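Local coordinates for protein DNA fragmentation factor 40 KDA subunit (Mus musculus, PDB 1V0D) that cleaves DNA as an endonuclease, fragmenting it and inducing chromatin condensation during apoptosis, at residues E139-P142 and S143-E146; S156-L159 and R160-C163; S217-L220 and C221-G225; G248-E251 and S252-F256. One frame throughout, in Å; residues are numbered along the deposited sequence.

Contact 1: residues E139-P142 and S143-E146; sequences EQDP and SWFE
A type I beta turn from Ser143 to Glu146, in the loop between helices 116-129 and 155-175, leads on from Asp141 and Pro142, whose backbone carbonyl and side-chain atoms meet Trp144 and Phe145 at its start. Asp141 O receives a weak bond from Trp144 N at 3.3 Å; its N-H...O angle is only 131°. The turn itself is closed by Glu146 N on Ser143 O at 3.1 Å. A side-chain bond runs beside it: Ser143 OG donates to Glu146 OE2 at 3.3 Å and meets that oxygen almost end-on to its C-O bond.

The Asp141 side chain crosses that of Trp144 at about a right angle, with carboxylate and indole planes 50° apart. With its CG anti to the backbone N (chi1 -176°), Asp141 brings OD2 to 3.4 Å from Trp144 CB. The same OD2 forms a salt bridge with Lys155, which also makes a cation-pi contact with Trp144. Trp144 NE1 bonds to Pro246 O, so the indole is held at its polar edge too.

Phe145 lies under the indole rim: Trp144 CE3 sits 3.6 Å above the centre of the phenyl ring. In the plane of that ring, Asp141 O approaches its edge, 3.5 Å from Phe145 CD1.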
ATOM      1  N   GLU A 139      -6.953  -5.722  25.741  1.00 78.50           N
ATOM      2  CA  GLU A 139      -7.322  -6.800  26.646  1.00 80.54           C
ATOM      3  C   GLU A 139      -8.365  -7.720  26.001  1.00 80.28           C
ATOM      4  O   GLU A 139      -8.213  -8.937  26.005  1.00 80.57           O
ATOM      5  CB  GLU A 139      -7.886  -6.213  27.946  1.00 84.07           C
ATOM      6  CG  GLU A 139      -8.171  -7.231  29.054  1.00 88.86           C
ATOM      7  CD  GLU A 139      -6.899  -7.769  29.713  1.00 92.97           C
ATOM      8  OE1 GLU A 139      -6.089  -6.952  30.220  1.00 93.07           O
ATOM      9  OE2 GLU A 139      -6.713  -9.011  29.730  1.00 94.53           O
ATOM     10  N   GLN A 140      -9.419  -7.135  25.438  1.00 80.19           N
ATOM     11  CA  GLN A 140     -10.483  -7.921  24.815  1.00 78.94           C
ATOM     12  C   GLN A 140     -10.272  -8.351  23.366  1.00 78.11           C
ATOM     13  O   GLN A 140     -11.138  -9.009  22.790  1.00 76.97           O
ATOM     14  CB  GLN A 140     -11.816  -7.186  24.931  1.00 78.31           C
ATOM     15  CG  GLN A 140     -11.700  -5.681  24.975  1.00 78.89           C
ATOM     16  CD  GLN A 140     -13.061  -5.023  25.043  1.00 80.67           C
ATOM     17  OE1 GLN A 140     -13.173  -3.821  25.292  1.00 81.33           O
ATOM     18  NE2 GLN A 140     -14.112  -5.811  24.811  1.00 80.41           N
ATOM     19  N   ASP A 141      -9.135  -7.983  22.780  1.00 77.18           N
ATOM     20  CA  ASP A 141      -8.830  -8.368  21.400  1.00 76.68           C
ATOM     21  C   ASP A 141      -7.386  -8.032  21.079  1.00 75.06           C
ATOM     22  O   ASP A 141      -7.106  -7.244  20.181  1.00 74.68           O
ATOM     23  CB  ASP A 141      -9.765  -7.655  20.417  1.00 78.87           C
ATOM     24  CG  ASP A 141      -9.553  -8.099  18.973  1.00 79.38           C
ATOM     25  OD1 ASP A 141      -9.403  -9.318  18.726  1.00 80.72           O
ATOM     26  OD2 ASP A 141      -9.551  -7.227  18.081  1.00 79.51           O
ATOM     27  N   PRO A 142      -6.446  -8.649  21.805  1.00 74.32           N
ATOM     28  CA  PRO A 142      -5.006  -8.435  21.631  1.00 73.16           C
ATOM     29  C   PRO A 142      -4.477  -8.777  20.236  1.00 71.47           C
ATOM     30  O   PRO A 142      -3.474  -8.216  19.791  1.00 70.01           O
ATOM     31  CB  PRO A 142      -4.404  -9.315  22.720  1.00 73.64           C
ATOM     32  CG  PRO A 142      -5.361 -10.473  22.755  1.00 73.34           C
ATOM     33  CD  PRO A 142      -6.696  -9.773  22.726  1.00 74.33           C
ATOM     34  N   SER A 143      -5.158  -9.692  19.552  1.00 69.66           N
ATOM     35  CA  SER A 143      -4.745 -10.099  18.218  1.00 69.61           C
ATOM     36  C   SER A 143      -4.544  -8.872  17.319  1.00 69.03           C
ATOM     37  O   SER A 143      -3.517  -8.729  16.643  1.00 68.50           O
ATOM     38  CB  SER A 143      -5.796 -11.028  17.622  1.00 70.65           C
ATOM     39  OG  SER A 143      -5.239 -11.802  16.574  1.00 75.58           O
ATOM     40  N   TRP A 144      -5.542  -7.993  17.323  1.00 67.82           N
ATOM     41  CA  TRP A 144      -5.516  -6.753  16.558  1.00 65.88           C
ATOM     42  C   TRP A 144      -4.182  -6.030  16.771  1.00 67.01           C
ATOM     43  O   TRP A 144      -3.508  -5.672  15.807  1.00 69.62           O
ATOM     44  CB  TRP A 144      -6.649  -5.836  17.034  1.00 63.29           C
ATOM     45  CG  TRP A 144      -6.993  -4.672  16.123  1.00 59.34           C
ATOM     46  CD1 TRP A 144      -7.878  -4.681  15.072  1.00 57.27           C
ATOM     47  CD2 TRP A 144      -6.501  -3.323  16.218  1.00 56.92           C
ATOM     48  NE1 TRP A 144      -7.970  -3.423  14.518  1.00 56.00           N
ATOM     49  CE2 TRP A 144      -7.138  -2.571  15.199  1.00 55.18           C
ATOM     50  CE3 TRP A 144      -5.584  -2.675  17.065  1.00 54.69           C
ATOM     51  CZ2 TRP A 144      -6.890  -1.208  15.005  1.00 52.49           C
ATOM     52  CZ3 TRP A 144      -5.335  -1.312  16.870  1.00 52.01           C
ATOM     53  CH2 TRP A 144      -5.987  -0.598  15.848  1.00 52.71           C
ATOM     54  N   PHE A 145      -3.801  -5.837  18.033  1.00 65.79           N
ATOM     55  CA  PHE A 145      -2.575  -5.113  18.379  1.00 65.71           C
ATOM     56  C   PHE A 145      -1.212  -5.738  18.100  1.00 66.61           C
ATOM     57  O   PHE A 145      -0.187  -5.150  18.455  1.00 66.75           O
ATOM     58  CB  PHE A 145      -2.607  -4.711  19.854  1.00 64.33           C
ATOM     59  CG  PHE A 145      -3.766  -3.831  20.220  1.00 63.55           C
ATOM     60  CD1 PHE A 145      -5.058  -4.348  20.279  1.00 62.64           C
ATOM     61  CD2 PHE A 145      -3.565  -2.484  20.509  1.00 62.81           C
ATOM     62  CE1 PHE A 145      -6.132  -3.536  20.625  1.00 62.01           C
ATOM     63  CE2 PHE A 145      -4.632  -1.662  20.855  1.00 61.38           C
ATOM     64  CZ  PHE A 145      -5.917  -2.187  20.912  1.00 62.75           C
ATOM     65  N   GLU A 146      -1.174  -6.909  17.473  1.00 68.04           N
ATOM     66  CA  GLU A 146       0.112  -7.548  17.189  1.00 70.05           C
ATOM     67  C   GLU A 146       1.090  -6.688  16.400  1.00 68.80           C
ATOM     68  O   GLU A 146       0.867  -6.388  15.226  1.00 69.33           O
ATOM     69  CB  GLU A 146      -0.090  -8.852  16.423  1.00 73.85           C
ATOM     70  CG  GLU A 146      -0.591 -10.003  17.265  1.00 80.47           C
ATOM     71  CD  GLU A 146      -0.831 -11.247  16.428  1.00 84.52           C
ATOM     72  OE1 GLU A 146       0.124 -11.681  15.732  1.00 85.01           O
ATOM     73  OE2 GLU A 146      -1.969 -11.781  16.468  1.00 85.66           O
TER

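Contact 2: residues S156-L159 and R160-C163; sequences SGYL and RYSC
Ser156 O accepts Arg160 N at 2.8 Å, the first of four consecutive i to i+4 bonds in this part of helix 155-175. Tyr161 N follows on Gly157 O at 3.1 Å and Ser162 N on Tyr158 O at 2.8 Å. Cys163 N completes the set on Leu159 O at 3.0 Å.

Arg160 turns back along the helix. Its chain bends at chi3 (-44°), which lays the guanidinium beside the preceding turn, with Gly157 CA 4.2 Å over its centre. Arg160 NH2 lies 3.8 Å from Ser156 CB. The ion pair of Arg160 NH2 with Asp211 is long and weak. Ser156 OG bonds to Glu136, a link to the loop before the helix.

Tyr158 and Tyr161 touch loosely, CE1 of the former lying 4.4 Å from CD2 of the latter. Both rings also meet Phe152, and Tyr158 does so edge-to-face. On the buried side, Leu159 packs on Tyr247 just ahead of helix 250-255, and Cys163 packs on Phe210 in the loop between helix 186-202 and strand 227-228.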
ATOM      1  N   SER A 156      -9.117   2.912  19.018  1.00 63.77           N
ATOM      2  CA  SER A 156      -9.350   4.290  18.590  1.00 61.98           C
ATOM      3  C   SER A 156      -8.073   5.073  18.794  1.00 60.81           C
ATOM      4  O   SER A 156      -7.665   5.857  17.942  1.00 61.61           O
ATOM      5  CB  SER A 156     -10.461   4.948  19.416  1.00 61.59           C
ATOM      6  OG  SER A 156     -11.733   4.421  19.086  1.00 63.34           O
ATOM      7  N   GLY A 157      -7.443   4.840  19.938  1.00 59.55           N
ATOM      8  CA  GLY A 157      -6.222   5.540  20.270  1.00 57.34           C
ATOM      9  C   GLY A 157      -5.131   5.353  19.253  1.00 56.10           C
ATOM     10  O   GLY A 157      -4.455   6.307  18.886  1.00 56.53           O
ATOM     11  N   TYR A 158      -4.945   4.126  18.792  1.00 56.34           N
ATOM     12  CA  TYR A 158      -3.901   3.878  17.818  1.00 56.41           C
ATOM     13  C   TYR A 158      -4.242   4.567  16.505  1.00 57.19           C
ATOM     14  O   TYR A 158      -3.413   5.293  15.954  1.00 58.15           O
ATOM     15  CB  TYR A 158      -3.708   2.381  17.579  1.00 55.08           C
ATOM     16  CG  TYR A 158      -2.750   2.108  16.443  1.00 55.24           C
ATOM     17  CD1 TYR A 158      -1.391   2.408  16.558  1.00 54.65           C
ATOM     18  CD2 TYR A 158      -3.212   1.621  15.219  1.00 55.22           C
ATOM     19  CE1 TYR A 158      -0.518   2.233  15.472  1.00 54.38           C
ATOM     20  CE2 TYR A 158      -2.349   1.444  14.134  1.00 53.10           C
ATOM     21  CZ  TYR A 158      -1.012   1.752  14.267  1.00 52.21           C
ATOM     22  OH  TYR A 158      -0.182   1.580  13.194  1.00 51.05           O
ATOM     23  N   LEU A 159      -5.458   4.341  16.007  1.00 56.47           N
ATOM     24  CA  LEU A 159      -5.898   4.953  14.755  1.00 55.60           C
ATOM     25  C   LEU A 159      -5.834   6.481  14.816  1.00 56.51           C
ATOM     26  O   LEU A 159      -5.535   7.145  13.823  1.00 55.90           O
ATOM     27  CB  LEU A 159      -7.309   4.482  14.416  1.00 53.57           C
ATOM     28  CG  LEU A 159      -7.390   3.488  13.253  1.00 54.08           C
ATOM     29  CD1 LEU A 159      -6.216   2.526  13.267  1.00 54.58           C
ATOM     30  CD2 LEU A 159      -8.687   2.725  13.342  1.00 54.85           C
ATOM     31  N   ARG A 160      -6.104   7.037  15.990  1.00 57.54           N
ATOM     32  CA  ARG A 160      -6.037   8.478  16.171  1.00 58.65           C
ATOM     33  C   ARG A 160      -4.587   8.875  15.910  1.00 58.46           C
ATOM     34  O   ARG A 160      -4.302   9.767  15.107  1.00 59.90           O
ATOM     35  CB  ARG A 160      -6.436   8.838  17.601  1.00 59.54           C
ATOM     36  CG  ARG A 160      -6.664  10.311  17.841  1.00 63.82           C
ATOM     37  CD  ARG A 160      -7.169  10.527  19.249  1.00 68.15           C
ATOM     38  NE  ARG A 160      -8.201   9.548  19.588  1.00 73.32           N
ATOM     39  CZ  ARG A 160      -8.445   9.115  20.825  1.00 75.99           C
ATOM     40  NH1 ARG A 160      -7.730   9.577  21.849  1.00 76.11           N
ATOM     41  NH2 ARG A 160      -9.392   8.206  21.040  1.00 76.24           N
ATOM     42  N   TYR A 161      -3.676   8.193  16.595  1.00 57.77           N
ATOM     43  CA  TYR A 161      -2.239   8.423  16.458  1.00 57.59           C
ATOM     44  C   TYR A 161      -1.811   8.296  14.992  1.00 56.74           C
ATOM     45  O   TYR A 161      -1.042   9.100  14.472  1.00 55.05           O
ATOM     46  CB  TYR A 161      -1.464   7.385  17.290  1.00 57.08           C
ATOM     47  CG  TYR A 161       0.011   7.339  16.977  1.00 55.12           C
ATOM     48  CD1 TYR A 161       0.898   8.231  17.579  1.00 55.51           C
ATOM     49  CD2 TYR A 161       0.514   6.438  16.030  1.00 55.67           C
ATOM     50  CE1 TYR A 161       2.260   8.238  17.246  1.00 57.76           C
ATOM     51  CE2 TYR A 161       1.875   6.433  15.683  1.00 57.37           C
ATOM     52  CZ  TYR A 161       2.745   7.337  16.296  1.00 58.81           C
ATOM     53  OH  TYR A 161       4.092   7.342  15.973  1.00 59.18           O
ATOM     54  N   SER A 162      -2.304   7.253  14.342  1.00 56.87           N
ATOM     55  CA  SER A 162      -1.974   6.998  12.958  1.00 57.79           C
ATOM     56  C   SER A 162      -2.325   8.187  12.076  1.00 58.51           C
ATOM     57  O   SER A 162      -1.513   8.618  11.257  1.00 59.95           O
ATOM     58  CB  SER A 162      -2.722   5.767  12.475  1.00 57.76           C
ATOM     59  OG  SER A 162      -2.536   5.610  11.085  1.00 62.74           O
ATOM     60  N   CYS A 163      -3.537   8.710  12.246  1.00 57.65           N
ATOM     61  CA  CYS A 163      -3.996   9.844  11.464  1.00 56.67           C
ATOM     62  C   CYS A 163      -3.135  11.056  11.742  1.00 57.66           C
ATOM     63  O   CYS A 163      -2.731  11.754  10.815  1.00 59.28           O
ATOM     64  CB  CYS A 163      -5.452  10.174  11.792  1.00 56.93           C
ATOM     65  SG  CYS A 163      -6.101  11.605  10.894  1.00 52.59           S
TER

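Contact 3: residues S217-L220 and C221-G225; sequences SSRL and CTPEG
The guanidinium of Arg219 has the Pro223 ring over one face and the carbonyl of Cys221 at its edge. Pro223 CB stands 4.0 Å above the guanidinium plane, displaced toward the rim. Pro223 CD is nearer still to one nitrogen, 3.5 Å from Arg219 NH1. The proline thus supplies an apolar surface for the flat charged group, and the two side chains approach at a slant.

At the edge, Arg219 NH1 donates to Cys221 O at 2.6 Å. The oxygen is only 5° out of the guanidinium plane, and the donor lies in the carbonyl plane on a lone pair. The N-H...O angle of 143° shows a moderate bend. Arg219 CG sits between the backbone N and the carbonyl carbon (chi1 44°), and the chain then runs extended to NE, passing alongside Cys221 O. Arg219 CG lies 3.5 Å from that oxygen. A second bond, from NE to Ala214 O, ties the group to an earlier part of the same loop, so edge bonds and proline contact together limit its rotation.

Beyond the arginine, a type I beta turn runs from Thr222 to Gly225, with Gly225 N on Thr222 O at 2.8 Å. Thr222 OG1 appears to accept from Glu224 N, which would make an ST turn, but the place of that nitrogen is doubtful. OG1 also bonds to Trp226 N.

The whole segment belongs to the loop between helix 186-202 and strand 227-228. Leu220 is paired through its backbone with Tyr209 in the same loop, while the side chains of Leu220 and Cys221 both pack on Phe227 of that strand.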
ATOM      1  N   SER A 217     -19.006  15.348  13.769  1.00 59.44           N
ATOM      2  CA  SER A 217     -18.553  16.333  12.793  1.00 60.40           C
ATOM      3  C   SER A 217     -17.042  16.286  12.674  1.00 59.35           C
ATOM      4  O   SER A 217     -16.439  17.139  12.027  1.00 59.90           O
ATOM      5  CB  SER A 217     -18.953  17.739  13.235  1.00 61.62           C
ATOM      6  OG  SER A 217     -18.260  18.084  14.425  1.00 64.71           O
ATOM      7  N   SER A 218     -16.438  15.290  13.309  1.00 57.92           N
ATOM      8  CA  SER A 218     -14.990  15.152  13.312  1.00 56.29           C
ATOM      9  C   SER A 218     -14.519  13.869  12.674  1.00 55.53           C
ATOM     10  O   SER A 218     -13.524  13.860  11.950  1.00 56.98           O
ATOM     11  CB  SER A 218     -14.469  15.189  14.744  1.00 55.39           C
ATOM     12  OG  SER A 218     -14.812  16.402  15.374  1.00 59.29           O
ATOM     13  N   ARG A 219     -15.216  12.777  12.960  1.00 53.16           N
ATOM     14  CA  ARG A 219     -14.808  11.507  12.414  1.00 51.13           C
ATOM     15  C   ARG A 219     -15.133  11.370  10.946  1.00 50.72           C
ATOM     16  O   ARG A 219     -15.982  12.081  10.414  1.00 52.34           O
ATOM     17  CB  ARG A 219     -15.420  10.356  13.223  1.00 50.82           C
ATOM     18  CG  ARG A 219     -16.875  10.493  13.594  1.00 49.69           C
ATOM     19  CD  ARG A 219     -17.210   9.488  14.685  1.00 51.49           C
ATOM     20  NE  ARG A 219     -18.576   9.605  15.187  1.00 54.01           N
ATOM     21  CZ  ARG A 219     -19.662   9.251  14.504  1.00 57.19           C
ATOM     22  NH1 ARG A 219     -19.547   8.753  13.281  1.00 57.29           N
ATOM     23  NH2 ARG A 219     -20.868   9.393  15.043  1.00 60.22           N
ATOM     24  N   LEU A 220     -14.421  10.468  10.287  1.00 49.96           N
ATOM     25  CA  LEU A 220     -14.628  10.202   8.875  1.00 49.65           C
ATOM     26  C   LEU A 220     -15.346   8.857   8.764  1.00 50.37           C
ATOM     27  O   LEU A 220     -15.723   8.417   7.675  1.00 51.20           O
ATOM     28  CB  LEU A 220     -13.276  10.157   8.160  1.00 48.06           C
ATOM     29  CG  LEU A 220     -12.884  11.306   7.219  1.00 48.06           C
ATOM     30  CD1 LEU A 220     -13.500  12.620   7.668  1.00 47.76           C
ATOM     31  CD2 LEU A 220     -11.361  11.402   7.163  1.00 46.37           C
ATOM     32  N   CYS A 221     -15.559   8.225   9.913  1.00 50.18           N
ATOM     33  CA  CYS A 221     -16.208   6.919   9.962  1.00 51.28           C
ATOM     34  C   CYS A 221     -17.480   6.919  10.804  1.00 50.92           C
ATOM     35  O   CYS A 221     -17.783   7.895  11.502  1.00 49.60           O
ATOM     36  CB  CYS A 221     -15.240   5.895  10.556  1.00 50.70           C
ATOM     37  SG  CYS A 221     -14.659   6.388  12.211  1.00 52.93           S
ATOM     38  N   THR A 222     -18.211   5.807  10.729  1.00 50.42           N
ATOM     39  CA  THR A 222     -19.425   5.628  11.502  1.00 50.45           C
ATOM     40  C   THR A 222     -18.924   5.332  12.901  1.00 51.67           C
ATOM     41  O   THR A 222     -17.744   5.035  13.092  1.00 50.55           O
ATOM     42  CB  THR A 222     -20.220   4.433  11.029  1.00 49.98           C
ATOM     43  OG1 THR A 222     -19.544   3.236  11.418  1.00 52.76           O
ATOM     44  CG2 THR A 222     -20.346   4.454   9.527  1.00 50.93           C
ATOM     45  N   PRO A 223     -19.810   5.410  13.905  1.00 53.42           N
ATOM     46  CA  PRO A 223     -19.349   5.136  15.266  1.00 54.02           C
ATOM     47  C   PRO A 223     -18.886   3.700  15.462  1.00 54.19           C
ATOM     48  O   PRO A 223     -18.367   3.353  16.519  1.00 54.69           O
ATOM     49  CB  PRO A 223     -20.556   5.521  16.121  1.00 52.82           C
ATOM     50  CG  PRO A 223     -21.707   5.248  15.214  1.00 53.18           C
ATOM     51  CD  PRO A 223     -21.238   5.770  13.888  1.00 52.96           C
ATOM     52  N   GLU A 224     -19.057   2.876  14.432  1.00 55.50           N
ATOM     53  CA  GLU A 224     -18.627   1.478  14.491  1.00 57.82           C
ATOM     54  C   GLU A 224     -17.236   1.323  13.873  1.00 57.15           C
ATOM     55  O   GLU A 224     -16.618   0.261  13.970  1.00 58.62           O
ATOM     56  CB  GLU A 224     -19.614   0.556  13.755  1.00 58.98           C
ATOM     57  CG  GLU A 224     -20.955   0.368  14.446  1.00 64.86           C
ATOM     58  CD  GLU A 224     -21.747   1.669  14.565  1.00 70.86           C
ATOM     59  OE1 GLU A 224     -21.998   2.313  13.513  1.00 74.21           O
ATOM     60  OE2 GLU A 224     -22.124   2.045  15.706  1.00 71.91           O
ATOM     61  N   GLY A 225     -16.751   2.381  13.232  1.00 55.36           N
ATOM     62  CA  GLY A 225     -15.438   2.325  12.619  1.00 53.79           C
ATOM     63  C   GLY A 225     -15.417   2.087  11.115  1.00 53.23           C
ATOM     64  O   GLY A 225     -14.355   1.796  10.562  1.00 53.31           O
TER

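Contact 4: residues G248-E251 and S252-F256; sequences GNRE and SRILF
Asn249 touches Ser252 with both its amide oxygen and its CB, the two CB atoms lying 3.3 Å apart. Asn249 CG stands anti to the backbone N (chi1 -179°), which carries OD1 over the first turn of the helix. There OD1 accepts Ser252 N at 3.1 Å; the N-H comes from above the amide plane, away from the lone pairs. A weak bond from Glu251 N reaches the same oxygen. Asn249 is therefore the N-cap of helix 250-255, its side chain occupying backbone N-H groups at the helix start. Asn249 O takes the first i to i+4 bond, from Arg253 N at 2.9 Å.

Arg250 is extended, and its guanidinium lies flat against a methyl group: Ile254 CD1 is 3.6 Å above its centre. Arg250 NH2 bonds to Ala306 O of the second subunit, and Ile254 packs on Ile305 of that subunit. Arg250 NE comes within 4.6 Å of Arg253 NH2, cation near cation. Arg253 also makes a cation-pi contact with Trp144.

The Glu251 and Leu255 side chains run alongside each other in the same direction. Glu251 O accepts Leu255 N at 2.9 Å, and Glu251 CG is 4.2 Å from Leu255 CD1. Glu251 OE1 bonds to NE2 of His242 of the second subunit, a residue whose counterpart in this chain is a zinc ligand.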
ATOM      1  N   GLY A 248     -11.822  -3.953  13.246  1.00 62.07           N
ATOM      2  CA  GLY A 248     -12.150  -5.322  13.596  1.00 64.51           C
ATOM      3  C   GLY A 248     -11.247  -6.429  13.118  1.00 65.01           C
ATOM      4  O   GLY A 248     -11.703  -7.564  12.977  1.00 66.95           O
ATOM      5  N   ASN A 249      -9.966  -6.146  12.927  1.00 64.48           N
ATOM      6  CA  ASN A 249      -9.098  -7.174  12.387  1.00 62.29           C
ATOM      7  C   ASN A 249      -7.688  -6.599  12.253  1.00 62.21           C
ATOM      8  O   ASN A 249      -7.520  -5.430  11.905  1.00 62.62           O
ATOM      9  CB  ASN A 249      -9.682  -7.541  11.025  1.00 63.29           C
ATOM     10  CG  ASN A 249      -8.931  -8.611  10.324  1.00 64.38           C
ATOM     11  OD1 ASN A 249      -7.727  -8.502  10.107  1.00 68.22           O
ATOM     12  ND2 ASN A 249      -9.644  -9.659   9.928  1.00 66.16           N
ATOM     13  N   ARG A 250      -6.675  -7.412  12.534  1.00 61.34           N
ATOM     14  CA  ARG A 250      -5.292  -6.961  12.432  1.00 58.83           C
ATOM     15  C   ARG A 250      -4.943  -6.624  10.991  1.00 58.35           C
ATOM     16  O   ARG A 250      -4.401  -5.563  10.704  1.00 58.01           O
ATOM     17  CB  ARG A 250      -4.333  -8.036  12.939  1.00 57.62           C
ATOM     18  CG  ARG A 250      -2.899  -7.710  12.630  1.00 56.58           C
ATOM     19  CD  ARG A 250      -1.929  -8.783  13.061  1.00 56.20           C
ATOM     20  NE  ARG A 250      -0.586  -8.408  12.631  1.00 55.00           N
ATOM     21  CZ  ARG A 250      -0.020  -8.806  11.493  1.00 54.64           C
ATOM     22  NH1 ARG A 250      -0.672  -9.621  10.661  1.00 51.60           N
ATOM     23  NH2 ARG A 250       1.180  -8.341  11.163  1.00 53.98           N
ATOM     24  N   GLU A 251      -5.247  -7.541  10.084  1.00 58.82           N
ATOM     25  CA  GLU A 251      -4.961  -7.334   8.674  1.00 60.20           C
ATOM     26  C   GLU A 251      -5.718  -6.113   8.167  1.00 60.92           C
ATOM     27  O   GLU A 251      -5.247  -5.389   7.284  1.00 62.19           O
ATOM     28  CB  GLU A 251      -5.370  -8.568   7.882  1.00 61.47           C
ATOM     29  CG  GLU A 251      -5.072  -8.481   6.403  1.00 64.52           C
ATOM     30  CD  GLU A 251      -5.185  -9.833   5.721  1.00 66.82           C
ATOM     31  OE1 GLU A 251      -4.468 -10.772   6.151  1.00 66.74           O
ATOM     32  OE2 GLU A 251      -5.985  -9.952   4.762  1.00 67.75           O
ATOM     33  N   SER A 252      -6.898  -5.891   8.737  1.00 59.60           N
ATOM     34  CA  SER A 252      -7.735  -4.761   8.374  1.00 56.78           C
ATOM     35  C   SER A 252      -7.049  -3.461   8.797  1.00 54.66           C
ATOM     36  O   SER A 252      -7.043  -2.475   8.069  1.00 55.31           O
ATOM     37  CB  SER A 252      -9.081  -4.909   9.062  1.00 57.89           C
ATOM     38  OG  SER A 252      -9.939  -3.838   8.741  1.00 64.41           O
ATOM     39  N   ARG A 253      -6.455  -3.474   9.979  1.00 52.01           N
ATOM     40  CA  ARG A 253      -5.745  -2.313  10.497  1.00 51.82           C
ATOM     41  C   ARG A 253      -4.568  -1.920   9.591  1.00 51.71           C
ATOM     42  O   ARG A 253      -4.254  -0.740   9.416  1.00 52.45           O
ATOM     43  CB  ARG A 253      -5.218  -2.642  11.891  1.00 52.55           C
ATOM     44  CG  ARG A 253      -4.512  -1.510  12.609  1.00 54.08           C
ATOM     45  CD  ARG A 253      -3.608  -2.080  13.685  1.00 54.63           C
ATOM     46  NE  ARG A 253      -2.370  -2.561  13.087  1.00 58.69           N
ATOM     47  CZ  ARG A 253      -1.586  -3.480  13.634  1.00 61.04           C
ATOM     48  NH1 ARG A 253      -1.922  -4.021  14.794  1.00 63.15           N
ATOM     49  NH2 ARG A 253      -0.460  -3.846  13.031  1.00 62.86           N
ATOM     50  N   ILE A 254      -3.915  -2.928   9.027  1.00 51.89           N
ATOM     51  CA  ILE A 254      -2.757  -2.738   8.154  1.00 49.15           C
ATOM     52  C   ILE A 254      -3.144  -2.285   6.747  1.00 49.18           C
ATOM     53  O   ILE A 254      -2.449  -1.461   6.141  1.00 49.00           O
ATOM     54  CB  ILE A 254      -1.938  -4.053   8.064  1.00 47.63           C
ATOM     55  CG1 ILE A 254      -1.329  -4.359   9.428  1.00 44.67           C
ATOM     56  CG2 ILE A 254      -0.859  -3.950   6.988  1.00 44.07           C
ATOM     57  CD1 ILE A 254      -0.718  -5.726   9.519  1.00 44.91           C
ATOM     58  N   LEU A 255      -4.235  -2.834   6.217  1.00 48.21           N
ATOM     59  CA  LEU A 255      -4.685  -2.451   4.887  1.00 48.81           C
ATOM     60  C   LEU A 255      -5.049  -0.966   4.882  1.00 49.74           C
ATOM     61  O   LEU A 255      -4.844  -0.263   3.893  1.00 50.20           O
ATOM     62  CB  LEU A 255      -5.885  -3.300   4.468  1.00 47.79           C
ATOM     63  CG  LEU A 255      -5.535  -4.741   4.083  1.00 47.10           C
ATOM     64  CD1 LEU A 255      -6.796  -5.558   3.971  1.00 46.62           C
ATOM     65  CD2 LEU A 255      -4.772  -4.759   2.769  1.00 44.92           C
ATOM     66  N   PHE A 256      -5.570  -0.485   6.003  1.00 50.02           N
ATOM     67  CA  PHE A 256      -5.938   0.908   6.112  1.00 50.03           C
ATOM     68  C   PHE A 256      -4.704   1.781   5.837  1.00 50.80           C
ATOM     69  O   PHE A 256      -4.810   2.984   5.599  1.00 51.56           O
ATOM     70  CB  PHE A 256      -6.508   1.169   7.507  1.00 51.43           C
ATOM     71  CG  PHE A 256      -7.300   2.439   7.609  1.00 50.36           C
ATOM     72  CD1 PHE A 256      -8.389   2.656   6.783  1.00 49.33           C
ATOM     73  CD2 PHE A 256      -6.945   3.425   8.522  1.00 50.14           C
ATOM     74  CE1 PHE A 256      -9.106   3.833   6.866  1.00 50.53           C
ATOM     75  CE2 PHE A 256      -7.663   4.608   8.608  1.00 48.90           C
ATOM     76  CZ  PHE A 256      -8.741   4.811   7.782  1.00 48.10           C
TER

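In the fold
From the N terminus, contact 1 closes a turn in the loop between helices 116-129 and 155-175. Contact 2 lies within helix 155-175 and closes no loop. Contact 3 forms a bend in the loop leading to strand 227-228. Contact 4 starts helix 250-255. All four follow in series along the chain; none nests or crosses. In space, contacts 1, 2 and 4 touch. Trp144 of contact 1 meets Tyr158 and Leu159 of contact 2, and its carbonyl lies against Arg253 of contact 4, so loop 139-146 touches both helices. Tyr158 packs on Arg253 and brings the helices together. Contact 3 stays apart, its nearest atoms about 6 Å from contacts 2 and 4. Of the four, contact 4 alone reaches the second subunit.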